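Local coordinates for protein glutamate--tRNA ligase (Elizabethkingia anophelis, PDB 6B1Z) that probably joins glutamate to its cognate tRNA at the expense of ATP, as a class I aminoacyl-tRNA synthetase of the glutamyl type, at residues Thr109-Leu114 against Ile169-Pro174; Val226-Glu231 against Pro251-Leu256. One frame throughout, in Å; residues are numbered along the deposited sequence.

Overall arrangement
Two pairings, one antiparallel and one parallel, illustrate how one catalytic region combines different kinds of sheet. Following the chain from the N terminus, contact 1 comes first: strand 112-115 leads into helices 119-131 and 154-162, and the chain returns at residues 169-174 to close that long excursion. Contact 2 opens only afterwards, with strand 225-229, helix 236-246 and strand 252-256 forming a beta-alpha-beta crossover. The loops are therefore in series, neither nested nor crossed. The centres of the two contacts lie about 24 Å apart and their nearest atoms about 12 Å apart, without touching. Helix 236-246 nevertheless links them, packing against side chains of contact 1 while connecting the two strands of contact 2.

Contact 1. Residues Thr109-Leu114 against Ile169-Pro174; sequences TDYAYL and IRFKMP
Y113, its CG between the backbone N and the carbonyl carbon (chi1 67°), meets R170, while on the other face of the sheet F171, with CG anti to the backbone N (chi1 -176°), lies beside Y111. The first pair is a CH-pi contact: R170 CB sits over one face of the Y113 ring, 4.1 Å from its centroid and displaced toward the rim near CZ. K172 crosses the same tyrosine at about a right angle and brings CB to the ring edge, 3.7 Å from Y113 CD2. D198 ties off both polar ends, its OD2 bonding Y113 OH and its backbone O receiving R170 NH1.

Y111 and F171 point the same way, their rings nearly parallel (23°) but offset so far that little of one ring lies over the other. Contact comes instead from Y111 CD2 against F171 CZ, at 3.6 Å. On this face, A112 CB also meets I169 CG2 diagonally.

Between these two layers of side chains runs an antiparallel ladder. Y113 and R170 form its hydrogen-bonded pair, giving and receiving an N-H each, between the non-hydrogen-bonded pairs A112-F171 and L114-I169. The ladder gains one more rung beyond the strands, K172 N to Y111 O at 2.8 Å, the donor well above the carbonyl plane. There a water donates to both D110 O (3.2 Å) and K172 O (2.9 Å), bridging the two segments just beyond the paired strands.

Strand 168-171 is the middle of three, its other neighbour being strand 200-202, in a small antiparallel sheet that probably belongs to the acceptor-binding insertion of glutamyl-tRNA synthetases. Helix 236-246 packs L238, L241 and L242 against F171, and helix 96-106 reaches A112 through I106 and I169 through T103.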
loop_
_atom_site.group_PDB
_atom_site.type_symbol
_atom_site.label_atom_id
_atom_site.label_comp_id
_atom_site.label_asym_id
_atom_site.label_seq_id
_atom_site.Cartn_x
_atom_site.Cartn_y
_atom_site.Cartn_z
ATOM N N THR A 109 -5.811 31.611 26.709
ATOM C CA THR A 109 -4.865 30.887 27.549
ATOM C C THR A 109 -3.462 31.469 27.404
ATOM O O THR A 109 -3.179 32.269 26.512
ATOM C CB THR A 109 -4.822 29.393 27.193
ATOM O OG1 THR A 109 -4.043 29.189 26.005
ATOM C CG2 THR A 109 -6.213 28.821 26.960
ATOM N N ASP A 110 -2.564 31.020 28.279
ATOM C CA ASP A 110 -1.153 31.340 28.137
ATOM C C ASP A 110 -0.410 30.326 27.282
ATOM O O ASP A 110 0.821 30.232 27.366
ATOM C CB ASP A 110 -0.486 31.449 29.510
ATOM C CG ASP A 110 -0.993 32.635 30.307
ATOM O OD1 ASP A 110 -1.570 32.421 31.395
ATOM O OD2 ASP A 110 -0.832 33.781 29.830
ATOM N N TYR A 111 -1.120 29.559 26.458
ATOM C CA TYR A 111 -0.472 28.585 25.608
ATOM C C TYR A 111 -0.371 29.025 24.155
ATOM O O TYR A 111 0.118 28.244 23.332
ATOM C CB TYR A 111 -1.210 27.241 25.670
ATOM C CG TYR A 111 -0.991 26.457 26.938
ATOM C CD1 TYR A 111 -1.942 26.456 27.943
ATOM C CD2 TYR A 111 0.166 25.694 27.114
ATOM C CE1 TYR A 111 -1.756 25.714 29.106
ATOM C CE2 TYR A 111 0.364 24.957 28.268
ATOM C CZ TYR A 111 -0.604 24.967 29.258
ATOM O OH TYR A 111 -0.417 24.236 30.408
ATOM N N ALA A 112 -0.808 30.242 23.827
ATOM C CA ALA A 112 -0.763 30.725 22.452
ATOM C C ALA A 112 -0.396 32.202 22.418
ATOM O O ALA A 112 -0.704 32.966 23.344
ATOM C CB ALA A 112 -2.108 30.501 21.731
ATOM N N TYR A 113 0.246 32.611 21.325
ATOM C CA TYR A 113 0.614 34.005 21.142
ATOM C C TYR A 113 0.634 34.330 19.651
ATOM O O TYR A 113 0.593 33.437 18.802
ATOM C CB TYR A 113 1.958 34.309 21.827
ATOM C CG TYR A 113 3.203 33.650 21.261
ATOM C CD1 TYR A 113 3.980 34.310 20.316
ATOM C CD2 TYR A 113 3.638 32.398 21.702
ATOM C CE1 TYR A 113 5.140 33.746 19.820
ATOM C CE2 TYR A 113 4.820 31.819 21.197
ATOM C CZ TYR A 113 5.556 32.513 20.260
ATOM O OH TYR A 113 6.705 31.973 19.756
ATOM N N LEU A 114 0.691 35.626 19.344
ATOM C CA LEU A 114 0.669 36.109 17.965
ATOM C C LEU A 114 2.089 36.379 17.483
ATOM O O LEU A 114 2.912 36.925 18.225
ATOM C CB LEU A 114 -0.157 37.392 17.852
ATOM C CG LEU A 114 -1.501 37.442 18.591
ATOM C CD1 LEU A 114 -2.180 38.784 18.342
ATOM C CD2 LEU A 114 -2.388 36.288 18.186
ATOM N N ILE A 169 -0.610 32.359 14.667
ATOM C CA ILE A 169 -0.724 32.054 16.086
ATOM C C ILE A 169 0.180 30.870 16.368
ATOM O O ILE A 169 0.080 29.837 15.699
ATOM C CB ILE A 169 -2.178 31.765 16.496
ATOM C CG1 ILE A 169 -3.043 32.999 16.260
ATOM C CG2 ILE A 169 -2.233 31.277 17.956
ATOM C CD1 ILE A 169 -4.530 32.730 16.346
ATOM N N ARG A 170 1.079 31.022 17.343
ATOM C CA ARG A 170 2.022 29.982 17.715
ATOM C C ARG A 170 1.698 29.427 19.092
ATOM O O ARG A 170 1.174 30.135 19.955
ATOM C CB ARG A 170 3.456 30.514 17.740
ATOM C CG ARG A 170 4.051 30.677 16.352
ATOM C CD ARG A 170 5.486 31.217 16.439
ATOM N NE ARG A 170 6.026 31.432 15.098
ATOM C CZ ARG A 170 6.627 30.496 14.364
ATOM N NH1 ARG A 170 6.779 29.263 14.834
ATOM N NH2 ARG A 170 7.074 30.804 13.154
ATOM N N PHE A 171 2.016 28.149 19.281
ATOM C CA PHE A 171 1.955 27.564 20.609
ATOM C C PHE A 171 3.112 28.097 21.450
ATOM O O PHE A 171 4.233 28.207 20.961
ATOM C CB PHE A 171 2.050 26.041 20.503
ATOM C CG PHE A 171 1.911 25.338 21.818
ATOM C CD1 PHE A 171 0.658 25.117 22.373
ATOM C CD2 PHE A 171 3.041 24.881 22.495
ATOM C CE1 PHE A 171 0.526 24.446 23.581
ATOM C CE2 PHE A 171 2.913 24.213 23.706
ATOM C CZ PHE A 171 1.670 24.013 24.260
ATOM N N LYS A 172 2.844 28.416 22.719
ATOM C CA LYS A 172 3.899 28.883 23.632
ATOM C C LYS A 172 4.442 27.697 24.430
ATOM O O LYS A 172 3.867 27.294 25.447
ATOM C CB LYS A 172 3.362 29.976 24.546
ATOM C CG LYS A 172 4.437 30.652 25.400
ATOM C CD LYS A 172 3.792 31.721 26.276
ATOM C CE LYS A 172 4.819 32.415 27.145
ATOM N NZ LYS A 172 5.205 31.574 28.302
ATOM N N MET A 173 5.568 27.146 23.984
ATOM C CA MET A 173 6.129 25.981 24.660
ATOM C C MET A 173 6.507 26.348 26.087
ATOM O O MET A 173 7.210 27.350 26.296
ATOM C CB MET A 173 7.370 25.454 23.947
ATOM C CG MET A 173 7.120 24.271 23.075
ATOM S SD MET A 173 6.526 22.830 23.989
ATOM C CE MET A 173 5.744 22.034 22.575
ATOM N N PRO A 174 6.060 25.579 27.084
ATOM C CA PRO A 174 6.469 25.827 28.471
ATOM C C PRO A 174 7.980 25.785 28.645
ATOM O O PRO A 174 8.693 25.093 27.914
ATOM C CB PRO A 174 5.802 24.679 29.248
ATOM C CG PRO A 174 4.625 24.276 28.406
ATOM C CD PRO A 174 5.032 24.522 26.967
HETATM O O HOH W 1 3.197 28.249 28.062
HETATM O O HOH W 2 2.689 31.286 30.076
#

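Contact 2. Residues Val226-Glu231 against Pro251-Leu256; sequences VIRGEE and PEFAHL. With FMT (formic acid), chain C.
V226 and F253 open the paired region of a beta-alpha-beta unit, in which helix 236-246 carries the chain from one parallel strand to its neighbour; such units build the Rossmann-type catalytic core of class I synthetases. Backbone bonds form the parallel stagger: V226 and R228 each both donate to and accept from the other strand, through E252 O, A254 N, A254 O and L256 N. E230 N extends the ladder past the strand end, to L256 O at 2.8 Å.

Apolar contacts line both faces. V226 CB lies 3.8 Å from F253 CD2, and V226 CG2 touches P251 CG. On the opposite face, I227 CG2 packs against L256 CD1 at 3.8 Å.

Polar contacts gather round R228, whose CG lies between the backbone N and the carbonyl carbon (chi1 65°); the chain then runs extended, alongside H255. F253 covers one guanidinium face, its CE2 set toward the rim and the two planes 49° apart. R228 NH2 makes a weak hydrogen bond to H255 NE2 (3.3 Å) and another bond to H239; H255 ND1 is held by D183. E230 bonds L258 N through OE2 and forms a salt bridge with R186 through OE1.

A formic acid molecule, probably from the crystallisation liquor, also bonds R15, consistent with a carboxylate-binding pocket such as that for glutamate in related enzymes. R228 NH1 grips its O2 at 2.9 Å, near the guanidinium plane.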
loop_
_atom_site.group_PDB
_atom_site.type_symbol
_atom_site.label_atom_id
_atom_site.label_comp_id
_atom_site.label_asym_id
_atom_site.label_seq_id
_atom_site.Cartn_x
_atom_site.Cartn_y
_atom_site.Cartn_z
ATOM N N VAL A 226 -5.956 7.269 18.380
ATOM C CA VAL A 226 -5.265 7.843 17.229
ATOM C C VAL A 226 -4.150 6.875 16.850
ATOM O O VAL A 226 -3.165 6.742 17.582
ATOM C CB VAL A 226 -4.710 9.239 17.549
ATOM C CG1 VAL A 226 -3.812 9.746 16.435
ATOM C CG2 VAL A 226 -5.858 10.203 17.798
ATOM N N ILE A 227 -4.307 6.210 15.709
ATOM C CA ILE A 227 -3.340 5.255 15.182
ATOM C C ILE A 227 -2.683 5.906 13.981
ATOM O O ILE A 227 -3.374 6.268 13.023
ATOM C CB ILE A 227 -4.008 3.934 14.781
ATOM C CG1 ILE A 227 -4.756 3.307 15.962
ATOM C CG2 ILE A 227 -2.963 2.978 14.200
ATOM C CD1 ILE A 227 -5.651 2.102 15.606
ATOM N N ARG A 228 -1.363 6.076 14.026
ATOM C CA ARG A 228 -0.699 6.830 12.965
ATOM C C ARG A 228 0.781 6.467 12.914
ATOM O O ARG A 228 1.293 5.742 13.771
ATOM C CB ARG A 228 -0.899 8.335 13.170
ATOM C CG ARG A 228 -0.245 8.876 14.422
ATOM C CD ARG A 228 -0.684 10.319 14.682
ATOM N NE ARG A 228 0.036 10.858 15.834
ATOM C CZ ARG A 228 -0.244 12.013 16.436
ATOM N NH1 ARG A 228 -1.264 12.759 16.022
ATOM N NH2 ARG A 228 0.494 12.404 17.469
ATOM N N GLY A 229 1.477 6.993 11.882
ATOM C CA GLY A 229 2.885 6.678 11.703
ATOM C C GLY A 229 3.805 7.403 12.672
ATOM O O GLY A 229 3.486 8.472 13.195
ATOM N N GLU A 230 5.002 6.827 12.865
ATOM C CA GLU A 230 5.955 7.423 13.798
ATOM C C GLU A 230 6.522 8.755 13.306
ATOM O O GLU A 230 7.188 9.440 14.092
ATOM C CB GLU A 230 7.091 6.447 14.115
ATOM C CG GLU A 230 8.067 6.216 12.989
ATOM C CD GLU A 230 9.307 5.431 13.423
ATOM O OE1 GLU A 230 9.899 5.738 14.487
ATOM O OE2 GLU A 230 9.708 4.521 12.674
ATOM N N GLU A 231 6.257 9.159 12.057
ATOM C CA GLU A 231 6.622 10.513 11.642
ATOM C C GLU A 231 5.971 11.567 12.527
ATOM O O GLU A 231 6.499 12.683 12.640
ATOM C CB GLU A 231 6.256 10.762 10.162
ATOM C CG GLU A 231 4.769 10.925 9.829
ATOM C CD GLU A 231 4.075 9.614 9.499
ATOM O OE1 GLU A 231 4.688 8.543 9.738
ATOM O OE2 GLU A 231 2.921 9.657 8.985
ATOM N N PRO A 251 -7.125 11.599 23.464
ATOM C CA PRO A 251 -7.329 10.185 23.125
ATOM C C PRO A 251 -6.066 9.399 23.430
ATOM O O PRO A 251 -5.018 9.957 23.778
ATOM C CB PRO A 251 -7.599 10.214 21.621
ATOM C CG PRO A 251 -6.809 11.407 21.146
ATOM C CD PRO A 251 -6.961 12.433 22.258
ATOM N N GLU A 252 -6.164 8.083 23.273
ATOM C CA GLU A 252 -4.969 7.242 23.305
ATOM C C GLU A 252 -4.268 7.303 21.954
ATOM O O GLU A 252 -4.900 7.551 20.925
ATOM C CB GLU A 252 -5.326 5.793 23.634
ATOM C CG GLU A 252 -5.924 5.629 25.030
ATOM C CD GLU A 252 -6.144 4.188 25.393
ATOM O OE1 GLU A 252 -5.152 3.429 25.427
ATOM O OE2 GLU A 252 -7.311 3.812 25.627
ATOM N N PHE A 253 -2.957 7.070 21.963
ATOM C CA PHE A 253 -2.140 7.103 20.754
ATOM C C PHE A 253 -1.424 5.780 20.546
ATOM O O PHE A 253 -1.057 5.096 21.505
ATOM C CB PHE A 253 -1.077 8.222 20.810
ATOM C CG PHE A 253 -1.651 9.601 20.815
ATOM C CD1 PHE A 253 -2.072 10.176 22.007
ATOM C CD2 PHE A 253 -1.767 10.321 19.640
ATOM C CE1 PHE A 253 -2.619 11.446 22.019
ATOM C CE2 PHE A 253 -2.313 11.595 19.645
ATOM C CZ PHE A 253 -2.733 12.157 20.842
ATOM N N ALA A 254 -1.229 5.429 19.270
ATOM C CA ALA A 254 -0.405 4.289 18.869
ATOM C C ALA A 254 0.393 4.701 17.645
ATOM O O ALA A 254 -0.198 5.026 16.611
ATOM C CB ALA A 254 -1.271 3.062 18.556
ATOM N N HIS A 255 1.720 4.687 17.749
ATOM C CA HIS A 255 2.592 5.146 16.673
ATOM C C HIS A 255 3.275 3.952 16.023
ATOM O O HIS A 255 4.030 3.222 16.679
ATOM C CB HIS A 255 3.609 6.159 17.191
ATOM C CG HIS A 255 3.015 7.511 17.424
ATOM N ND1 HIS A 255 2.337 7.836 18.584
ATOM C CD2 HIS A 255 2.984 8.621 16.646
ATOM C CE1 HIS A 255 1.919 9.089 18.507
ATOM N NE2 HIS A 255 2.294 9.587 17.339
ATOM N N LEU A 256 3.005 3.762 14.734
ATOM C CA LEU A 256 3.516 2.634 13.967
ATOM C C LEU A 256 4.880 2.957 13.367
ATOM O O LEU A 256 5.054 3.990 12.712
ATOM C CB LEU A 256 2.516 2.286 12.863
ATOM C CG LEU A 256 1.082 2.045 13.346
ATOM C CD1 LEU A 256 0.119 2.011 12.157
ATOM C CD2 LEU A 256 1.001 0.727 14.125
HETATM C C FMT C . -2.625 12.131 12.450
HETATM O O1 FMT C . -3.077 11.019 12.151
HETATM O O2 FMT C . -2.791 12.676 13.553
#